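Local coordinates for tail fiber protein (Acinetobacter phage AM24, PDB 5W5P) that probably recognises and degrades the capsular polysaccharide of its Acinetobacter baumannii host as a trimeric tailspike built round a parallel beta-helix, at residues G295-I309 and G320-T332. Numbering follows the deposited sequence.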
ATOM      1  N   GLY A 295      20.666  -0.194  -1.670  1.00 40.72           N
ATOM      2  CA  GLY A 295      19.447   0.562  -1.452  1.00 37.94           C
ATOM      3  C   GLY A 295      19.425   1.338  -0.153  1.00 38.68           C
ATOM      4  O   GLY A 295      20.249   2.231   0.058  1.00 35.99           O
ATOM      5  N   VAL A 296      18.490   0.999   0.732  1.00 42.73           N
ATOM      6  CA  VAL A 296      18.295   1.722   1.985  1.00 40.00           C
ATOM      7  C   VAL A 296      19.202   1.106   3.042  1.00 40.83           C
ATOM      8  O   VAL A 296      18.935   0.012   3.538  1.00 43.46           O
ATOM      9  CB  VAL A 296      16.831   1.685   2.435  1.00 38.10           C
ATOM     10  CG1 VAL A 296      16.631   2.592   3.637  1.00 38.39           C
ATOM     11  CG2 VAL A 296      15.920   2.088   1.291  1.00 37.60           C
ATOM     12  N   TYR A 297      20.271   1.811   3.393  1.00 38.67           N
ATOM     13  CA  TYR A 297      21.180   1.386   4.451  1.00 36.40           C
ATOM     14  C   TYR A 297      20.912   2.252   5.678  1.00 40.74           C
ATOM     15  O   TYR A 297      21.206   3.455   5.675  1.00 44.34           O
ATOM     16  CB  TYR A 297      22.634   1.502   4.007  1.00 35.43           C
ATOM     17  CG  TYR A 297      23.169   0.317   3.230  1.00 38.03           C
ATOM     18  CD1 TYR A 297      22.525  -0.144   2.084  1.00 39.26           C
ATOM     19  CD2 TYR A 297      24.334  -0.330   3.631  1.00 36.61           C
ATOM     20  CE1 TYR A 297      23.026  -1.221   1.361  1.00 37.47           C
ATOM     21  CE2 TYR A 297      24.841  -1.402   2.919  1.00 38.46           C
ATOM     22  CZ  TYR A 297      24.184  -1.844   1.786  1.00 39.29           C
ATOM     23  OH  TYR A 297      24.696  -2.910   1.080  1.00 41.14           O
ATOM     24  N   LEU A 298      20.332   1.641   6.722  1.00 38.74           N
ATOM     25  CA  LEU A 298      20.105   2.284   8.014  1.00 40.83           C
ATOM     26  C   LEU A 298      20.400   1.231   9.086  1.00 42.18           C
ATOM     27  O   LEU A 298      19.511   0.738   9.775  1.00 39.80           O
ATOM     28  CB  LEU A 298      18.680   2.832   8.138  1.00 40.21           C
ATOM     29  CG  LEU A 298      18.210   3.883   7.126  1.00 38.60           C
ATOM     30  CD1 LEU A 298      16.687   4.008   7.140  1.00 37.00           C
ATOM     31  CD2 LEU A 298      18.870   5.233   7.394  1.00 34.42           C
ATOM     32  N   ASP A 299      21.676   0.869   9.224  1.00 43.52           N
ATOM     33  CA  ASP A 299      22.080  -0.299  10.002  1.00 44.37           C
ATOM     34  C   ASP A 299      22.828   0.067  11.284  1.00 43.17           C
ATOM     35  O   ASP A 299      23.771  -0.618  11.686  1.00 39.75           O
ATOM     36  CB  ASP A 299      22.923  -1.243   9.148  1.00 44.44           C
ATOM     37  CG  ASP A 299      24.066  -0.537   8.438  1.00 42.09           C
ATOM     38  OD1 ASP A 299      24.133   0.712   8.489  1.00 37.26           O
ATOM     39  OD2 ASP A 299      24.906  -1.239   7.837  1.00 39.49           O
ATOM     40  N   GLY A 300      22.408   1.139  11.951  1.00 44.51           N
ATOM     41  CA  GLY A 300      22.953   1.465  13.252  1.00 41.27           C
ATOM     42  C   GLY A 300      22.461   0.514  14.331  1.00 41.76           C
ATOM     43  O   GLY A 300      21.558  -0.299  14.135  1.00 40.82           O
ATOM     44  N   ASP A 301      23.074   0.632  15.511  1.00 46.53           N
ATOM     45  CA  ASP A 301      22.804  -0.269  16.624  1.00 46.39           C
ATOM     46  C   ASP A 301      21.683   0.224  17.537  1.00 44.10           C
ATOM     47  O   ASP A 301      21.543  -0.285  18.654  1.00 44.20           O
ATOM     48  CB  ASP A 301      24.081  -0.493  17.440  1.00 49.61           C
ATOM     49  CG  ASP A 301      25.079  -1.382  16.729  1.00 51.93           C
ATOM     50  OD1 ASP A 301      24.673  -2.073  15.774  1.00 54.59           O
ATOM     51  OD2 ASP A 301      26.263  -1.399  17.119  1.00 54.55           O
ATOM     52  N   GLY A 302      20.885   1.191  17.093  1.00 44.64           N
ATOM     53  CA  GLY A 302      19.862   1.763  17.944  1.00 43.49           C
ATOM     54  C   GLY A 302      18.749   0.785  18.274  1.00 45.63           C
ATOM     55  O   GLY A 302      18.592  -0.276  17.669  1.00 43.69           O
ATOM     56  N   SER A 303      17.950   1.167  19.271  1.00 50.87           N
ATOM     57  CA  SER A 303      16.764   0.413  19.680  1.00 50.08           C
ATOM     58  C   SER A 303      15.563   1.347  19.618  1.00 45.59           C
ATOM     59  O   SER A 303      15.134   1.893  20.643  1.00 47.57           O
ATOM     60  CB  SER A 303      16.930  -0.170  21.085  1.00 51.93           C
ATOM     61  OG  SER A 303      18.199  -0.777  21.231  1.00 55.18           O
ATOM     62  N   PRO A 304      14.984   1.548  18.424  1.00 40.48           N
ATOM     63  CA  PRO A 304      15.376   0.895  17.176  1.00 39.42           C
ATOM     64  C   PRO A 304      16.373   1.716  16.371  1.00 39.84           C
ATOM     65  O   PRO A 304      16.804   2.782  16.812  1.00 37.36           O
ATOM     66  CB  PRO A 304      14.054   0.800  16.427  1.00 36.24           C
ATOM     67  CG  PRO A 304      13.376   2.095  16.796  1.00 36.45           C
ATOM     68  CD  PRO A 304      13.822   2.432  18.215  1.00 40.60           C
ATOM     69  N   ALA A 305      16.735   1.208  15.195  1.00 39.14           N
ATOM     70  CA  ALA A 305      17.444   2.006  14.206  1.00 40.93           C
ATOM     71  C   ALA A 305      16.490   2.733  13.267  1.00 40.08           C
ATOM     72  O   ALA A 305      16.780   3.861  12.847  1.00 39.02           O
ATOM     73  CB  ALA A 305      18.392   1.123  13.388  1.00 36.01           C
ATOM     74  N   VAL A 306      15.352   2.120  12.944  1.00 37.35           N
ATOM     75  CA  VAL A 306      14.392   2.664  11.991  1.00 34.72           C
ATOM     76  C   VAL A 306      13.023   2.707  12.656  1.00 37.53           C
ATOM     77  O   VAL A 306      12.479   1.662  13.032  1.00 40.56           O
ATOM     78  CB  VAL A 306      14.331   1.833  10.699  1.00 36.20           C
ATOM     79  CG1 VAL A 306      13.441   2.516   9.675  1.00 34.47           C
ATOM     80  CG2 VAL A 306      15.732   1.601  10.138  1.00 40.06           C
ATOM     81  N   ASN A 307      12.470   3.904  12.799  1.00 39.46           N
ATOM     82  CA  ASN A 307      11.112   4.102  13.298  1.00 39.49           C
ATOM     83  C   ASN A 307      10.204   4.260  12.083  1.00 37.97           C
ATOM     84  O   ASN A 307      10.068   5.359  11.540  1.00 38.21           O
ATOM     85  CB  ASN A 307      11.033   5.320  14.215  1.00 40.02           C
ATOM     86  CG  ASN A 307      11.560   5.037  15.616  1.00 41.23           C
ATOM     87  OD1 ASN A 307      12.753   5.185  15.889  1.00 39.27           O
ATOM     88  ND2 ASN A 307      10.668   4.618  16.508  1.00 40.31           N
ATOM     89  N   VAL A 308       9.590   3.149  11.663  1.00 35.03           N
ATOM     90  CA  VAL A 308       8.728   3.056  10.483  1.00 36.62           C
ATOM     91  C   VAL A 308       9.529   3.218   9.197  1.00 38.67           C
ATOM     92  O   VAL A 308      10.156   4.257   8.957  1.00 36.48           O
ATOM     93  CB  VAL A 308       7.573   4.076  10.519  1.00 34.98           C
ATOM     94  CG1 VAL A 308       6.642   3.869   9.326  1.00 33.12           C
ATOM     95  CG2 VAL A 308       6.809   3.953  11.810  1.00 35.07           C
ATOM     96  N   ILE A 309       9.504   2.185   8.360  1.00 41.81           N
ATOM     97  CA  ILE A 309       9.974   2.271   6.983  1.00 39.44           C
ATOM     98  C   ILE A 309       8.975   1.523   6.112  1.00 39.52           C
ATOM     99  O   ILE A 309       8.440   0.484   6.514  1.00 45.73           O
ATOM    100  CB  ILE A 309      11.405   1.710   6.816  1.00 38.47           C
ATOM    101  CG1 ILE A 309      11.875   1.838   5.363  1.00 38.13           C
ATOM    102  CG2 ILE A 309      11.490   0.261   7.273  1.00 37.15           C
ATOM    103  CD1 ILE A 309      13.338   1.544   5.166  1.00 33.05           C
ATOM    104  N   GLY A 320      22.188  -4.815  -5.950  1.00 37.15           N
ATOM    105  CA  GLY A 320      22.814  -5.339  -4.751  1.00 38.60           C
ATOM    106  C   GLY A 320      21.825  -5.573  -3.630  1.00 41.07           C
ATOM    107  O   GLY A 320      20.697  -6.023  -3.854  1.00 39.89           O
ATOM    108  N   VAL A 321      22.257  -5.266  -2.405  1.00 41.79           N
ATOM    109  CA  VAL A 321      21.385  -5.409  -1.245  1.00 42.31           C
ATOM    110  C   VAL A 321      20.381  -4.264  -1.248  1.00 41.96           C
ATOM    111  O   VAL A 321      20.762  -3.087  -1.232  1.00 39.80           O
ATOM    112  CB  VAL A 321      22.201  -5.440   0.055  1.00 42.78           C
ATOM    113  CG1 VAL A 321      21.289  -5.286   1.273  1.00 38.37           C
ATOM    114  CG2 VAL A 321      22.996  -6.730   0.145  1.00 36.86           C
ATOM    115  N   PHE A 322      19.088  -4.605  -1.276  1.00 41.46           N
ATOM    116  CA  PHE A 322      18.059  -3.576  -1.362  1.00 38.85           C
ATOM    117  C   PHE A 322      17.914  -2.803  -0.057  1.00 39.79           C
ATOM    118  O   PHE A 322      17.571  -1.613  -0.078  1.00 39.62           O
ATOM    119  CB  PHE A 322      16.718  -4.198  -1.758  1.00 33.47           C
ATOM    120  CG  PHE A 322      15.563  -3.238  -1.677  1.00 35.47           C
ATOM    121  CD1 PHE A 322      15.465  -2.175  -2.569  1.00 38.55           C
ATOM    122  CD2 PHE A 322      14.584  -3.387  -0.704  1.00 35.37           C
ATOM    123  CE1 PHE A 322      14.412  -1.280  -2.497  1.00 41.06           C
ATOM    124  CE2 PHE A 322      13.526  -2.496  -0.620  1.00 39.15           C
ATOM    125  CZ  PHE A 322      13.438  -1.440  -1.519  1.00 43.94           C
ATOM    126  N   ALA A 323      18.152  -3.453   1.081  1.00 36.40           N
ATOM    127  CA  ALA A 323      17.956  -2.780   2.362  1.00 37.00           C
ATOM    128  C   ALA A 323      18.754  -3.516   3.429  1.00 40.59           C
ATOM    129  O   ALA A 323      18.442  -4.663   3.765  1.00 44.95           O
ATOM    130  CB  ALA A 323      16.484  -2.713   2.725  1.00 37.19           C
ATOM    131  N   LYS A 324      19.771  -2.857   3.970  1.00 40.03           N
ATOM    132  CA  LYS A 324      20.530  -3.391   5.087  1.00 39.80           C
ATOM    133  C   LYS A 324      20.138  -2.480   6.254  1.00 41.96           C
ATOM    134  O   LYS A 324      20.664  -1.377   6.425  1.00 38.71           O
ATOM    135  CB  LYS A 324      22.034  -3.398   4.815  1.00 38.71           C
ATOM    136  CG  LYS A 324      22.925  -3.624   6.050  1.00 43.05           C
ATOM    137  CD  LYS A 324      24.448  -3.642   5.780  1.00 37.31           C
ATOM    138  CE  LYS A 324      25.143  -4.640   6.685  1.00 38.77           C
ATOM    139  NZ  LYS A 324      25.254  -4.053   8.048  1.00 41.54           N
ATOM    140  N   LEU A 325      19.173  -2.936   7.042  1.00 43.09           N
ATOM    141  CA  LEU A 325      18.594  -2.150   8.119  1.00 38.96           C
ATOM    142  C   LEU A 325      19.004  -2.701   9.479  1.00 41.08           C
ATOM    143  O   LEU A 325      19.327  -3.889   9.628  1.00 42.48           O
ATOM    144  CB  LEU A 325      17.062  -2.140   8.017  1.00 34.80           C
ATOM    145  CG  LEU A 325      16.514  -1.725   6.653  1.00 37.59           C
ATOM    146  CD1 LEU A 325      14.979  -1.811   6.622  1.00 34.66           C
ATOM    147  CD2 LEU A 325      16.976  -0.318   6.288  1.00 39.22           C
ATOM    148  N   GLY A 326      18.976  -1.813  10.473  1.00 39.44           N
ATOM    149  CA  GLY A 326      19.124  -2.190  11.865  1.00 36.92           C
ATOM    150  C   GLY A 326      17.812  -2.684  12.435  1.00 39.14           C
ATOM    151  O   GLY A 326      16.977  -3.265  11.731  1.00 39.38           O
ATOM    152  N   ALA A 327      17.628  -2.465  13.735  1.00 42.11           N
ATOM    153  CA  ALA A 327      16.343  -2.742  14.358  1.00 35.69           C
ATOM    154  C   ALA A 327      15.262  -1.881  13.717  1.00 35.06           C
ATOM    155  O   ALA A 327      15.407  -0.658  13.611  1.00 36.25           O
ATOM    156  CB  ALA A 327      16.416  -2.478  15.863  1.00 36.44           C
ATOM    157  N   VAL A 328      14.172  -2.520  13.295  1.00 34.62           N
ATOM    158  CA  VAL A 328      13.079  -1.855  12.593  1.00 35.12           C
ATOM    159  C   VAL A 328      11.795  -2.078  13.377  1.00 40.57           C
ATOM    160  O   VAL A 328      11.407  -3.226  13.625  1.00 47.55           O
ATOM    161  CB  VAL A 328      12.921  -2.376  11.154  1.00 37.12           C
ATOM    162  CG1 VAL A 328      11.711  -1.716  10.464  1.00 36.78           C
ATOM    163  CG2 VAL A 328      14.200  -2.154  10.350  1.00 35.99           C
ATOM    164  N   TYR A 329      11.130  -0.987  13.759  1.00 37.82           N
ATOM    165  CA  TYR A 329       9.782  -1.036  14.313  1.00 35.93           C
ATOM    166  C   TYR A 329       8.807  -0.527  13.258  1.00 39.05           C
ATOM    167  O   TYR A 329       9.069   0.496  12.613  1.00 39.08           O
ATOM    168  CB  TYR A 329       9.656  -0.189  15.582  1.00 36.48           C
ATOM    169  CG  TYR A 329      10.536  -0.608  16.738  1.00 39.00           C
ATOM    170  CD1 TYR A 329      11.234  -1.807  16.715  1.00 41.46           C
ATOM    171  CD2 TYR A 329      10.669   0.202  17.854  1.00 40.43           C
ATOM    172  CE1 TYR A 329      12.041  -2.187  17.771  1.00 40.42           C
ATOM    173  CE2 TYR A 329      11.475  -0.170  18.919  1.00 43.26           C
ATOM    174  CZ  TYR A 329      12.160  -1.366  18.870  1.00 42.66           C
ATOM    175  OH  TYR A 329      12.968  -1.738  19.921  1.00 43.46           O
ATOM    176  N   ALA A 330       7.695  -1.244  13.079  1.00 38.32           N
ATOM    177  CA  ALA A 330       6.651  -0.876  12.123  1.00 38.71           C
ATOM    178  C   ALA A 330       7.219  -0.731  10.707  1.00 40.54           C
ATOM    179  O   ALA A 330       7.184   0.338  10.094  1.00 39.35           O
ATOM    180  CB  ALA A 330       5.931   0.402  12.566  1.00 34.15           C
ATOM    181  N   GLY A 331       7.752  -1.837  10.196  1.00 40.68           N
ATOM    182  CA  GLY A 331       8.242  -1.902   8.829  1.00 36.32           C
ATOM    183  C   GLY A 331       7.252  -2.624   7.933  1.00 35.64           C
ATOM    184  O   GLY A 331       6.587  -3.569   8.358  1.00 33.23           O
ATOM    185  N   THR A 332       7.155  -2.159   6.686  1.00 32.19           N
ATOM    186  CA  THR A 332       6.306  -2.787   5.683  1.00 35.26           C
ATOM    187  C   THR A 332       7.050  -2.848   4.356  1.00 36.73           C
ATOM    188  O   THR A 332       7.735  -1.896   3.977  1.00 41.95           O
ATOM    189  CB  THR A 332       4.973  -2.033   5.518  1.00 37.14           C
ATOM    190  OG1 THR A 332       5.201  -0.621   5.584  1.00 35.74           O
ATOM    191  CG2 THR A 332       3.977  -2.439   6.609  1.00 39.71           C
TER
HETATM  192  O   HOH W   1      24.941  -4.019  -1.656  1.00 39.34           O
HETATM  193  O   HOH W   2      19.438  -1.508  15.534  1.00 38.41           O
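Lys324 lays its aliphatic chain over one face of the Tyr297 ring, with CB 3.9 Å from the ring centroid and close to the normal, a CH-pi contact. Its CG stands anti to the backbone N (chi1 166°), and bends at chi3 and chi4 swing the amine to Asp299, where NZ lies 2.8 Å from OD2 in a salt bridge using the anti lone pair of that oxygen. The Tyr297 hydroxyl is held by Asp345 and by a water that it shares with Val321 N. Pro304, which follows a cis peptide bond, covers one face of the Tyr329 ring in a second CH-pi contact: its CB sits 3.5 Å from the centroid, almost on the normal. Inside the coil, Leu325 CD1 meets Ile309 CD1 tip to tip at 4.0 Å, while Leu325 CD2 packs on Val296 CG1 and Leu298 CB; Val306 and Val328 stand side by side, pointing the same way. Parallel backbone bridges underlie these side-chain contacts, strands 295-298 and 323-325 running at 10° to each other. Just ahead of the corner at Asn307, Tyr329 N binds Val306 O with a nearly straight N-H...O angle of 168°. Ala327 O takes two donors, Ala305 N and Val306 N, which ties the 299-305 loop to the next coil; a second water joins Gly300 O and Gly302 O to Ala327 N. Parallel bridges in register between successive coils, with aliphatic side chains (Leu298 over Leu325, Val306 beside Val328) on the inner face, are characteristic of a right-handed parallel beta-helix. Strand 272-276 borders strand 294-298, strand 353-354 follows 321-328, helix 346-349 packs against Val321 and Lys324, strand 279-285 meets Val296 and Ile309, and Trp412 of the second subunit stacks on Tyr329.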